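Local coordinates for RNA-binding protein HI_1333 (Haemophilus influenzae, PDB 1JO0), which is probably an RNA-binding protein, built as a single compact CRM (CRS1/YhbY) domain, although its precise cellular role is not established, at residues 9-14 with 73-78; 22-27 with 31-36; 35-40 with 68-73; 60-65 with 80-85. One frame throughout, in Å; residues are numbered along the deposited sequence.

Contact 1: residues 9-14 with 73-78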
loop_
_atom_site.group_PDB
_atom_site.type_symbol
_atom_site.label_atom_id
_atom_site.label_comp_id
_atom_site.label_asym_id
_atom_site.label_seq_id
_atom_site.Cartn_x
_atom_site.Cartn_y
_atom_site.Cartn_z
ATOM N N GLN A 9 -9.170 9.154 4.224
ATOM C CA GLN A 9 -9.081 9.270 5.667
ATOM C C GLN A 9 -9.695 8.065 6.346
ATOM O O GLN A 9 -9.178 7.565 7.342
ATOM C CB GLN A 9 -9.808 10.528 6.123
ATOM C CG GLN A 9 -9.998 10.654 7.625
ATOM C CD GLN A 9 -8.613 10.630 8.252
ATOM O OE1 GLN A 9 -7.688 11.297 7.746
ATOM N NE2 GLN A 9 -8.474 9.816 9.283
ATOM N N PHE A 10 -10.821 7.557 5.834
ATOM C CA PHE A 10 -11.418 6.356 6.374
ATOM C C PHE A 10 -10.383 5.228 6.393
ATOM O O PHE A 10 -10.237 4.497 7.378
ATOM C CB PHE A 10 -12.648 5.920 5.539
ATOM C CG PHE A 10 -13.145 4.547 5.944
ATOM C CD1 PHE A 10 -13.899 4.342 7.078
ATOM C CD2 PHE A 10 -12.826 3.461 5.115
ATOM C CE1 PHE A 10 -14.330 3.053 7.399
ATOM C CE2 PHE A 10 -13.252 2.195 5.459
ATOM C CZ PHE A 10 -14.012 1.990 6.588
ATOM N N LEU A 11 -9.689 5.016 5.275
ATOM C CA LEU A 11 -8.729 3.932 5.183
ATOM C C LEU A 11 -7.496 4.162 6.046
ATOM O O LEU A 11 -6.976 3.212 6.601
ATOM C CB LEU A 11 -8.337 3.767 3.711
ATOM C CG LEU A 11 -9.464 3.304 2.776
ATOM C CD1 LEU A 11 -9.020 3.423 1.345
ATOM C CD2 LEU A 11 -9.899 1.875 3.121
ATOM N N LYS A 12 -7.067 5.407 6.173
ATOM C CA LYS A 12 -5.965 5.745 7.056
ATOM C C LYS A 12 -6.331 5.336 8.475
ATOM O O LYS A 12 -5.567 4.734 9.198
ATOM C CB LYS A 12 -5.738 7.259 6.963
ATOM C CG LYS A 12 -4.681 7.748 7.924
ATOM C CD LYS A 12 -4.367 9.217 7.750
ATOM C CE LYS A 12 -3.552 9.779 8.921
ATOM N NZ LYS A 12 -3.163 11.208 8.694
ATOM N N GLY A 13 -7.553 5.646 8.895
ATOM C CA GLY A 13 -7.965 5.298 10.247
ATOM C C GLY A 13 -8.026 3.802 10.482
ATOM O O GLY A 13 -7.665 3.285 11.552
ATOM N N LEU A 14 -8.509 3.062 9.488
ATOM C CA LEU A 14 -8.581 1.612 9.585
ATOM C C LEU A 14 -7.200 0.982 9.609
ATOM O O LEU A 14 -6.973 0.054 10.385
ATOM C CB LEU A 14 -9.425 1.103 8.422
ATOM C CG LEU A 14 -9.674 -0.388 8.359
ATOM C CD1 LEU A 14 -10.316 -0.828 9.658
ATOM C CD2 LEU A 14 -10.581 -0.724 7.176
ATOM N N ALA A 73 -3.951 2.989 -4.873
ATOM C CA ALA A 73 -3.921 4.307 -4.301
ATOM C C ALA A 73 -2.983 4.384 -3.110
ATOM O O ALA A 73 -2.982 3.514 -2.255
ATOM C CB ALA A 73 -5.307 4.775 -3.845
ATOM N N GLN A 74 -2.248 5.490 -3.008
ATOM C CA GLN A 74 -1.512 5.813 -1.787
ATOM C C GLN A 74 -2.459 6.412 -0.774
ATOM O O GLN A 74 -3.092 7.446 -1.012
ATOM C CB GLN A 74 -0.459 6.840 -2.127
ATOM C CG GLN A 74 0.496 6.461 -3.209
ATOM C CD GLN A 74 1.336 7.602 -3.748
ATOM O OE1 GLN A 74 1.320 7.953 -4.948
ATOM N NE2 GLN A 74 2.081 8.164 -2.803
ATOM N N VAL A 75 -2.573 5.738 0.359
ATOM C CA VAL A 75 -3.376 6.233 1.440
ATOM C C VAL A 75 -2.559 7.098 2.399
ATOM O O VAL A 75 -3.073 8.139 2.798
ATOM C CB VAL A 75 -4.054 5.075 2.174
ATOM C CG1 VAL A 75 -4.782 5.534 3.430
ATOM C CG2 VAL A 75 -4.986 4.306 1.208
ATOM N N GLN A 76 -1.353 6.687 2.743
ATOM C CA GLN A 76 -0.524 7.342 3.730
ATOM C C GLN A 76 0.910 6.859 3.516
ATOM O O GLN A 76 1.125 5.693 3.278
ATOM C CB GLN A 76 -0.959 7.001 5.148
ATOM C CG GLN A 76 -0.216 7.651 6.283
ATOM C CD GLN A 76 -0.774 7.267 7.647
ATOM O OE1 GLN A 76 -1.288 6.161 7.864
ATOM N NE2 GLN A 76 -0.710 8.197 8.571
ATOM N N THR A 77 1.830 7.771 3.612
ATOM C CA THR A 77 3.223 7.496 3.734
ATOM C C THR A 77 3.702 8.112 5.057
ATOM O O THR A 77 3.554 9.312 5.184
ATOM C CB THR A 77 4.037 8.278 2.680
ATOM O OG1 THR A 77 3.515 7.990 1.391
ATOM C CG2 THR A 77 5.498 7.874 2.816
ATOM N N ILE A 78 4.155 7.343 6.002
ATOM C CA ILE A 78 4.636 7.914 7.251
ATOM C C ILE A 78 5.800 7.042 7.669
ATOM O O ILE A 78 5.644 5.835 7.862
ATOM C CB ILE A 78 3.569 7.933 8.362
ATOM C CG1 ILE A 78 3.044 6.527 8.618
ATOM C CG2 ILE A 78 2.506 8.949 8.014
ATOM C CD1 ILE A 78 1.815 6.327 9.453
HETATM O O HOH W 1 -2.771 4.777 9.329
#
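The flat amide of Gln76 has the aliphatic chain of Lys12 over one face and the side chain of Ile78, two residues on in its own strand, against the other. The Lys12 and Gln76 side chains cross at about a right angle, the methylenes lying over the amide: Lys12 CE comes 3.3 Å from Gln76 NE2, and Lys12 CG lies 3.7 Å from Gln76 OE1. With CG anti to the backbone N (chi1 176°) and every later torsion also near 180°, Lys12 runs straight out from helix 9-14, offering methylenes rather than its ammonium group to the amide. At the oxygen end a water bridges the segments, which share no direct hydrogen bond: it donates to Lys12 O (2.8 Å) and to Gln76 OE1 at 2.5 Å, an unusually short and so doubtful leg. Deeper in, Val75 CG1 presses on the helix backbone, 3.6 Å from Lys12 N, and meets Leu11 CB at 4.0 Å. Leu11 continues inward to Tyr85 and Leu46, carrying the contact into the core. The helix and strand segments cross at -51°, their axes 7.9 Å apart. Val75 and Gln76 both face Val83 of the neighbouring strand and both hydrogen-bond to its backbone, so two consecutive side chains point at helix 5-15: a classic beta bulge in the outermost strand of an alpha/beta sheet.

Contact 2: residues 22-27 with 31-36; sequences VMLGGN and EGVLAE
Strand 22-24 and segment 31-36, the first turns of helix 31-44, run nearly antiparallel, at 155°, with their axes 8.9 Å apart. Two CA pairs set the register, Val22 opposite Glu36 and Leu24 opposite Val33, so the chain doubles back through a short loop and the helix returns along the strand. At the start of the helix, Thr30 OG1 hydrogen-bonds the backbone N of Val33. Val33 CG1 touches both strand residues: it lies 3.5 Å from Leu24 CD1, tighter than usual carbon contact, and 4.0 Å from Val22 CG1. Leu24 meets it at about a right angle. This strand and helix open a beta-alpha-beta unit whose second strand, 46-51, pairs in parallel with 22-24 through backbone bonds from Val22 and Leu24 to Lys50. Gly25, Gly26 and Asn27 belong to the GxxG loop characteristic of CRM domains, which probably contributes to RNA binding, as the corresponding loop does in KH domains. At the other end of the contact Glu36 takes over from Val33. Val22 CG2 rests 3.9 Å from Glu36 O, and Val22 CG1 sits 4.0 Å from Glu36 OE2. Because the Glu36 chain is extended beyond CG (chi2 177°), its carboxylate reaches past the valine to a water, which donates to Glu36 OE2 at 2.6 Å and accepts from Met23 N at 2.9 Å.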
loop_
_atom_site.group_PDB
_atom_site.type_symbol
_atom_site.label_atom_id
_atom_site.label_comp_id
_atom_site.label_asym_id
_atom_site.label_seq_id
_atom_site.Cartn_x
_atom_site.Cartn_y
_atom_site.Cartn_z
ATOM N N VAL A 22 3.732 -6.943 3.937
ATOM C CA VAL A 22 4.874 -7.093 3.050
ATOM C C VAL A 22 6.005 -6.259 3.635
ATOM O O VAL A 22 5.767 -5.141 4.096
ATOM C CB VAL A 22 4.572 -6.634 1.608
ATOM C CG1 VAL A 22 5.783 -6.789 0.690
ATOM C CG2 VAL A 22 3.365 -7.397 1.060
ATOM N N MET A 23 7.192 -6.816 3.550
ATOM C CA MET A 23 8.358 -6.063 3.995
ATOM C C MET A 23 9.359 -6.111 2.848
ATOM O O MET A 23 9.615 -7.174 2.301
ATOM C CB MET A 23 8.895 -6.590 5.323
ATOM C CG MET A 23 7.899 -6.504 6.486
ATOM S SD MET A 23 8.568 -6.567 8.152
ATOM C CE MET A 23 10.325 -6.695 7.845
ATOM N N LEU A 24 9.879 -4.923 2.549
ATOM C CA LEU A 24 11.033 -4.805 1.693
ATOM C C LEU A 24 12.333 -4.717 2.489
ATOM O O LEU A 24 12.379 -4.124 3.561
ATOM C CB LEU A 24 11.100 -3.525 0.865
ATOM C CG LEU A 24 10.248 -3.643 -0.413
ATOM C CD1 LEU A 24 8.796 -3.774 0.000
ATOM C CD2 LEU A 24 10.501 -2.451 -1.316
ATOM N N GLY A 25 13.379 -5.260 1.900
ATOM C CA GLY A 25 14.728 -5.180 2.399
ATOM C C GLY A 25 15.664 -4.534 1.385
ATOM O O GLY A 25 15.232 -3.808 0.481
ATOM N N GLY A 26 16.958 -4.824 1.573
ATOM C CA GLY A 26 17.966 -4.253 0.712
ATOM C C GLY A 26 17.810 -4.429 -0.775
ATOM O O GLY A 26 18.365 -3.674 -1.593
ATOM N N ASN A 27 17.067 -5.439 -1.208
ATOM C CA ASN A 27 16.961 -5.700 -2.642
ATOM C C ASN A 27 15.834 -4.892 -3.266
ATOM O O ASN A 27 15.708 -4.907 -4.493
ATOM C CB ASN A 27 16.781 -7.201 -2.916
ATOM C CG ASN A 27 18.116 -7.898 -2.735
ATOM O OD1 ASN A 27 18.261 -8.765 -1.875
ATOM N ND2 ASN A 27 19.093 -7.487 -3.529
ATOM N N GLU A 31 10.932 -8.748 -8.274
ATOM C CA GLU A 31 9.807 -9.473 -8.831
ATOM C C GLU A 31 8.990 -10.147 -7.750
ATOM O O GLU A 31 7.765 -10.119 -7.673
ATOM C CB GLU A 31 10.327 -10.530 -9.813
ATOM C CG GLU A 31 9.579 -10.561 -11.111
ATOM C CD GLU A 31 8.201 -11.166 -11.048
ATOM O OE1 GLU A 31 7.865 -11.938 -10.120
ATOM O OE2 GLU A 31 7.363 -10.833 -11.923
ATOM N N GLY A 32 9.673 -10.784 -6.808
ATOM C CA GLY A 32 8.973 -11.507 -5.756
ATOM C C GLY A 32 8.239 -10.586 -4.802
ATOM O O GLY A 32 7.131 -10.906 -4.369
ATOM N N VAL A 33 8.827 -9.448 -4.472
ATOM C CA VAL A 33 8.168 -8.501 -3.575
ATOM C C VAL A 33 6.924 -7.947 -4.273
ATOM O O VAL A 33 5.870 -7.795 -3.641
ATOM C CB VAL A 33 9.116 -7.383 -3.062
ATOM C CG1 VAL A 33 8.321 -6.303 -2.354
ATOM C CG2 VAL A 33 10.172 -7.947 -2.120
ATOM N N LEU A 34 7.024 -7.660 -5.566
ATOM C CA LEU A 34 5.850 -7.153 -6.293
ATOM C C LEU A 34 4.744 -8.191 -6.276
ATOM O O LEU A 34 3.588 -7.809 -6.126
ATOM C CB LEU A 34 6.242 -6.797 -7.718
ATOM C CG LEU A 34 5.082 -6.367 -8.619
ATOM C CD1 LEU A 34 4.410 -5.134 -7.998
ATOM C CD2 LEU A 34 5.569 -6.167 -10.036
ATOM N N ALA A 35 5.121 -9.444 -6.451
ATOM C CA ALA A 35 4.086 -10.482 -6.366
ATOM C C ALA A 35 3.459 -10.536 -4.993
ATOM O O ALA A 35 2.255 -10.798 -4.876
ATOM C CB ALA A 35 4.710 -11.813 -6.793
ATOM N N GLU A 36 4.211 -10.316 -3.948
ATOM C CA GLU A 36 3.682 -10.328 -2.585
ATOM C C GLU A 36 2.719 -9.148 -2.446
ATOM O O GLU A 36 1.672 -9.318 -1.843
ATOM C CB GLU A 36 4.763 -10.234 -1.534
ATOM C CG GLU A 36 5.691 -11.448 -1.312
ATOM C CD GLU A 36 6.721 -11.038 -0.267
ATOM O OE1 GLU A 36 7.931 -10.966 -0.545
ATOM O OE2 GLU A 36 6.283 -10.763 0.877
HETATM O O HOH W 2 7.307 -9.636 2.932
#

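Contact 3: residues 35-40 with 68-73; sequences AEIENA and RETKAA
The acid end of Glu38 is laid against a methyl group: OE1 stands 3.6 Å from Thr70 CG2, and no direct hydrogen bond joins the two segments. The Glu38 chain, bent at chi2 (-70°), brings its carboxylate across to helix 56-70, where it slides past Thr70 in the opposite direction. Ile37 adds an apolar touch, its CG2 4.1 Å from Thr70 CG2, the two side chains crossing at about a right angle. Thr70 can show this methyl to helix 31-44 because its hydroxyl is turned back into its own chain. OG1 sits between the backbone N and the carbonyl carbon (chi1 68°), accepts from Ala72 N at 3.1 Å and 163° in an ST turn, and also hydrogen-bonds to Ile66 O. The helix ends here, Lys71 having positive phi and sending NZ back to Arg68 O, 2.9 Å away. Arg86 closes the polar side, forming a salt bridge to Glu38 OE2 through NH2 and a hydrogen bond to Thr70 O through NH1. One guanidinium thus ties both helices together and would be expected to stabilise the ionised Glu38 carboxylate beside the helix end.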
loop_
_atom_site.group_PDB
_atom_site.type_symbol
_atom_site.label_atom_id
_atom_site.label_comp_id
_atom_site.label_asym_id
_atom_site.label_seq_id
_atom_site.Cartn_x
_atom_site.Cartn_y
_atom_site.Cartn_z
ATOM N N ALA A 35 5.121 -9.444 -6.451
ATOM C CA ALA A 35 4.086 -10.482 -6.366
ATOM C C ALA A 35 3.459 -10.536 -4.993
ATOM O O ALA A 35 2.255 -10.798 -4.876
ATOM C CB ALA A 35 4.710 -11.813 -6.793
ATOM N N GLU A 36 4.211 -10.316 -3.948
ATOM C CA GLU A 36 3.682 -10.328 -2.585
ATOM C C GLU A 36 2.719 -9.148 -2.446
ATOM O O GLU A 36 1.672 -9.318 -1.843
ATOM C CB GLU A 36 4.763 -10.234 -1.534
ATOM C CG GLU A 36 5.691 -11.448 -1.312
ATOM C CD GLU A 36 6.721 -11.038 -0.267
ATOM O OE1 GLU A 36 7.931 -10.966 -0.545
ATOM O OE2 GLU A 36 6.283 -10.763 0.877
ATOM N N ILE A 37 3.061 -7.997 -3.008
ATOM C CA ILE A 37 2.172 -6.827 -2.909
ATOM C C ILE A 37 0.911 -7.096 -3.696
ATOM O O ILE A 37 -0.201 -6.806 -3.205
ATOM C CB ILE A 37 2.901 -5.553 -3.353
ATOM C CG1 ILE A 37 4.045 -5.225 -2.370
ATOM C CG2 ILE A 37 1.955 -4.389 -3.448
ATOM C CD1 ILE A 37 4.984 -4.135 -2.869
ATOM N N GLU A 38 1.001 -7.635 -4.881
ATOM C CA GLU A 38 -0.213 -7.975 -5.632
ATOM C C GLU A 38 -1.120 -8.940 -4.880
ATOM O O GLU A 38 -2.312 -8.760 -4.823
ATOM C CB GLU A 38 0.161 -8.663 -6.938
ATOM C CG GLU A 38 0.421 -7.709 -8.035
ATOM C CD GLU A 38 -0.827 -6.983 -8.553
ATOM O OE1 GLU A 38 -0.635 -5.858 -9.021
ATOM O OE2 GLU A 38 -1.961 -7.493 -8.525
ATOM N N ASN A 39 -0.518 -9.975 -4.305
ATOM C CA ASN A 39 -1.238 -10.977 -3.558
ATOM C C ASN A 39 -1.976 -10.311 -2.413
ATOM O O ASN A 39 -3.129 -10.571 -2.102
ATOM C CB ASN A 39 -0.278 -12.051 -3.079
ATOM C CG ASN A 39 -0.999 -13.136 -2.302
ATOM O OD1 ASN A 39 -1.907 -13.809 -2.795
ATOM N ND2 ASN A 39 -0.577 -13.323 -1.066
ATOM N N ALA A 40 -1.269 -9.457 -1.686
ATOM C CA ALA A 40 -1.812 -8.776 -0.523
ATOM C C ALA A 40 -2.953 -7.837 -0.890
ATOM O O ALA A 40 -3.998 -7.790 -0.252
ATOM C CB ALA A 40 -0.675 -8.044 0.183
ATOM N N ARG A 68 2.665 2.464 -10.044
ATOM C CA ARG A 68 2.618 2.239 -11.477
ATOM C C ARG A 68 2.214 0.815 -11.796
ATOM O O ARG A 68 1.385 0.570 -12.642
ATOM C CB ARG A 68 3.998 2.489 -12.097
ATOM C CG ARG A 68 3.993 2.358 -13.613
ATOM C CD ARG A 68 5.325 2.744 -14.235
ATOM N NE ARG A 68 5.368 2.412 -15.659
ATOM C CZ ARG A 68 6.060 1.477 -16.269
ATOM N NH1 ARG A 68 6.880 0.651 -15.639
ATOM N NH2 ARG A 68 5.945 1.354 -17.585
ATOM N N GLU A 69 2.835 -0.148 -11.132
ATOM C CA GLU A 69 2.604 -1.560 -11.448
ATOM C C GLU A 69 1.253 -2.075 -10.974
ATOM O O GLU A 69 0.639 -2.895 -11.689
ATOM C CB GLU A 69 3.696 -2.382 -10.750
ATOM C CG GLU A 69 5.107 -2.072 -11.246
ATOM C CD GLU A 69 5.344 -2.861 -12.520
ATOM O OE1 GLU A 69 4.400 -3.249 -13.222
ATOM O OE2 GLU A 69 6.534 -3.010 -12.795
ATOM N N THR A 70 0.837 -1.609 -9.814
ATOM C CA THR A 70 -0.348 -2.190 -9.172
ATOM C C THR A 70 -1.623 -1.366 -9.353
ATOM O O THR A 70 -2.721 -1.890 -9.161
ATOM C CB THR A 70 -0.168 -2.354 -7.661
ATOM O OG1 THR A 70 -0.103 -1.064 -7.008
ATOM C CG2 THR A 70 1.043 -3.192 -7.269
ATOM N N LYS A 71 -1.497 -0.081 -9.679
ATOM C CA LYS A 71 -2.629 0.842 -9.753
ATOM C C LYS A 71 -3.331 1.054 -8.426
ATOM O O LYS A 71 -4.460 1.566 -8.377
ATOM C CB LYS A 71 -3.630 0.410 -10.827
ATOM C CG LYS A 71 -2.957 -0.080 -12.083
ATOM C CD LYS A 71 -1.912 0.823 -12.666
ATOM C CE LYS A 71 -1.537 0.231 -14.027
ATOM N NZ LYS A 71 -0.695 -1.005 -13.951
ATOM N N ALA A 72 -2.655 0.703 -7.315
ATOM C CA ALA A 72 -3.154 1.025 -6.002
ATOM C C ALA A 72 -3.071 2.524 -5.733
ATOM O O ALA A 72 -2.203 3.216 -6.297
ATOM C CB ALA A 72 -2.399 0.261 -4.919
ATOM N N ALA A 73 -3.951 2.989 -4.873
ATOM C CA ALA A 73 -3.921 4.307 -4.301
ATOM C C ALA A 73 -2.983 4.384 -3.110
ATOM O O ALA A 73 -2.982 3.514 -2.255
ATOM C CB ALA A 73 -5.307 4.775 -3.845
HETATM O O HOH W 3 1.441 -5.520 -10.267
#

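Contact 4: residues 60-65 with 80-85; sequences QLIINA and HILVLY
Helix 56-70 packs on strand 81-85, an interior strand of the domain's mixed sheet, through Ile62, Ile63 and Leu82. Ile63 supplies most of the contact. Its CG1 and CD1 both come to Leu82 CD2, the CG1 to CD2 distance being 3.6 Å, and CG1 also lies 3.8 Å from Leu82 CD1. CG1 stands anti to the carbonyl carbon (chi1 -70°), which carries the ethyl arm to the leucine although the Ile63 side chain sets out past the strand rather than at it. Ile62 CG2 approaches the other branch, 4.4 Å from Leu82 CD1. Leu82 occupies two conformations, and these distances hold for one of them. In the alpha/beta layering, Leu82 bonds through its backbone to Val49 in strand 46-51, whereas the next residue, Val83, pairs with strand 73-78 and turns its side chain to the opposite face, toward Ala15 of helix 5-15. On the outer side of the helix, Gln60 NE2 donates to Asn64 OD1 one turn later, at 2.9 Å and 157°. The donor stands 41° above the carbonyl plane of Asn64. Asn64 OD1 also hydrogen-bonds a glycerol, probably from the crystallisation liquor.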
loop_
_atom_site.group_PDB
_atom_site.type_symbol
_atom_site.label_atom_id
_atom_site.label_comp_id
_atom_site.label_asym_id
_atom_site.label_seq_id
_atom_site.Cartn_x
_atom_site.Cartn_y
_atom_site.Cartn_z
ATOM N N GLN A 60 10.750 7.200 -2.471
ATOM C CA GLN A 60 9.899 7.714 -3.517
ATOM C C GLN A 60 9.965 6.849 -4.768
ATOM O O GLN A 60 8.947 6.619 -5.424
ATOM C CB GLN A 60 10.264 9.180 -3.860
ATOM C CG GLN A 60 9.199 9.833 -4.715
ATOM C CD GLN A 60 7.895 9.967 -3.940
ATOM O OE1 GLN A 60 7.870 10.613 -2.897
ATOM N NE2 GLN A 60 6.818 9.366 -4.451
ATOM N N LEU A 61 11.157 6.379 -5.148
ATOM C CA LEU A 61 11.299 5.445 -6.273
ATOM C C LEU A 61 10.405 4.220 -6.081
ATOM O O LEU A 61 9.701 3.820 -6.992
ATOM C CB LEU A 61 12.765 5.028 -6.391
ATOM C CG LEU A 61 13.867 5.866 -6.901
ATOM C CD1 LEU A 61 15.216 5.155 -6.797
ATOM C CD2 LEU A 61 13.702 6.235 -8.385
ATOM N N ILE A 62 10.495 3.653 -4.884
ATOM C CA ILE A 62 9.692 2.481 -4.544
ATOM C C ILE A 62 8.217 2.783 -4.620
ATOM O O ILE A 62 7.487 1.988 -5.233
ATOM C CB ILE A 62 10.098 1.947 -3.157
ATOM C CG1 ILE A 62 11.502 1.350 -3.171
ATOM C CG2 ILE A 62 9.076 0.954 -2.646
ATOM C CD1 ILE A 62 12.185 1.172 -1.839
ATOM N N ILE A 63 7.733 3.856 -4.020
ATOM C CA ILE A 63 6.334 4.216 -4.059
ATOM C C ILE A 63 5.876 4.328 -5.500
ATOM O O ILE A 63 4.818 3.817 -5.918
ATOM C CB ILE A 63 6.063 5.564 -3.331
ATOM C CG1 ILE A 63 6.225 5.465 -1.834
ATOM C CG2 ILE A 63 4.694 6.130 -3.723
ATOM C CD1 ILE A 63 6.256 6.731 -1.028
ATOM N N ASN A 64 6.644 5.072 -6.283
ATOM C CA ASN A 64 6.224 5.323 -7.656
ATOM C C ASN A 64 6.097 4.036 -8.444
ATOM O O ASN A 64 5.167 3.886 -9.249
ATOM C CB ASN A 64 7.212 6.279 -8.328
ATOM C CG ASN A 64 7.132 7.692 -7.795
ATOM O OD1 ASN A 64 6.264 8.001 -7.001
ATOM N ND2 ASN A 64 8.060 8.549 -8.237
ATOM N N ALA A 65 7.039 3.124 -8.234
ATOM C CA ALA A 65 7.009 1.867 -8.967
ATOM C C ALA A 65 5.810 1.010 -8.545
ATOM O O ALA A 65 5.153 0.370 -9.361
ATOM C CB ALA A 65 8.281 1.084 -8.746
ATOM N N HIS A 80 8.443 4.664 7.681
ATOM C CA HIS A 80 8.858 3.545 6.888
ATOM C C HIS A 80 7.676 2.715 6.412
ATOM O O HIS A 80 7.902 1.630 5.859
ATOM C CB HIS A 80 9.858 2.687 7.693
ATOM C CG HIS A 80 9.301 2.112 8.950
ATOM N ND1 HIS A 80 8.595 2.855 9.876
ATOM C CD2 HIS A 80 9.332 0.862 9.450
ATOM C CE1 HIS A 80 8.226 2.088 10.894
ATOM N NE2 HIS A 80 8.663 0.862 10.655
ATOM N N ILE A 81 6.458 3.206 6.551
ATOM C CA ILE A 81 5.272 2.439 6.211
ATOM C C ILE A 81 4.551 3.141 5.064
ATOM O O ILE A 81 4.292 4.357 5.079
ATOM C CB ILE A 81 4.286 2.330 7.390
ATOM C CG1 ILE A 81 4.900 1.633 8.601
ATOM C CG2 ILE A 81 2.964 1.696 7.002
ATOM C CD1 ILE A 81 5.161 0.168 8.357
ATOM N N LEU A 82 4.221 2.359 4.075
ATOM C CA LEU A 82 3.354 2.756 2.982
ATOM C C LEU A 82 1.994 2.082 3.124
ATOM O O LEU A 82 1.941 0.861 3.136
ATOM C CB LEU A 82 3.901 2.295 1.639
ATOM C CG LEU A 82 5.347 2.633 1.260
ATOM C CD1 LEU A 82 5.617 2.119 -0.145
ATOM C CD2 LEU A 82 5.589 4.113 1.420
ATOM N N VAL A 83 0.929 2.855 3.166
ATOM C CA VAL A 83 -0.413 2.306 3.225
ATOM C C VAL A 83 -1.034 2.461 1.833
ATOM O O VAL A 83 -1.025 3.580 1.273
ATOM C CB VAL A 83 -1.262 3.040 4.265
ATOM C CG1 VAL A 83 -2.639 2.374 4.328
ATOM C CG2 VAL A 83 -0.602 3.068 5.662
ATOM N N LEU A 84 -1.518 1.374 1.274
ATOM C CA LEU A 84 -1.997 1.310 -0.102
ATOM C C LEU A 84 -3.392 0.687 -0.151
ATOM O O LEU A 84 -3.700 -0.151 0.715
ATOM C CB LEU A 84 -1.066 0.502 -0.969
ATOM C CG LEU A 84 0.377 0.949 -1.078
ATOM C CD1 LEU A 84 1.259 -0.175 -1.582
ATOM C CD2 LEU A 84 0.444 2.128 -2.007
ATOM N N TYR A 85 -4.168 1.028 -1.154
ATOM C CA TYR A 85 -5.500 0.456 -1.310
ATOM C C TYR A 85 -5.836 0.204 -2.761
ATOM O O TYR A 85 -5.625 1.089 -3.597
ATOM C CB TYR A 85 -6.568 1.354 -0.688
ATOM C CG TYR A 85 -7.988 0.925 -0.951
ATOM C CD1 TYR A 85 -8.612 -0.055 -0.172
ATOM C CD2 TYR A 85 -8.755 1.487 -1.967
ATOM C CE1 TYR A 85 -9.925 -0.433 -0.434
ATOM C CE2 TYR A 85 -10.051 1.115 -2.215
ATOM C CZ TYR A 85 -10.642 0.155 -1.449
ATOM O OH TYR A 85 -11.938 -0.215 -1.684
#

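How the contacts relate
Along the chain, contacts 2 and 3 nest inside the loop closed by contact 1, while contact 4 alternates with contacts 1 and 3. Contacts 2 and 3 share helix 31-44 and contacts 3 and 4 helix 56-70; strands 22-24, 73-78 and 81-85 belong to one mixed sheet. Helix 5-15 covers one face, at contact 1, and the other two helices the other, so the centres of contacts 1 and 2 lie about 20 Å apart. The centre of contact 4 is about 10 to 12 Å from those of the other three, and it touches each. Together they describe a small alpha/beta sandwich, with the exposed loop 25-27, probably part of the RNA-binding surface, after strand 22-24.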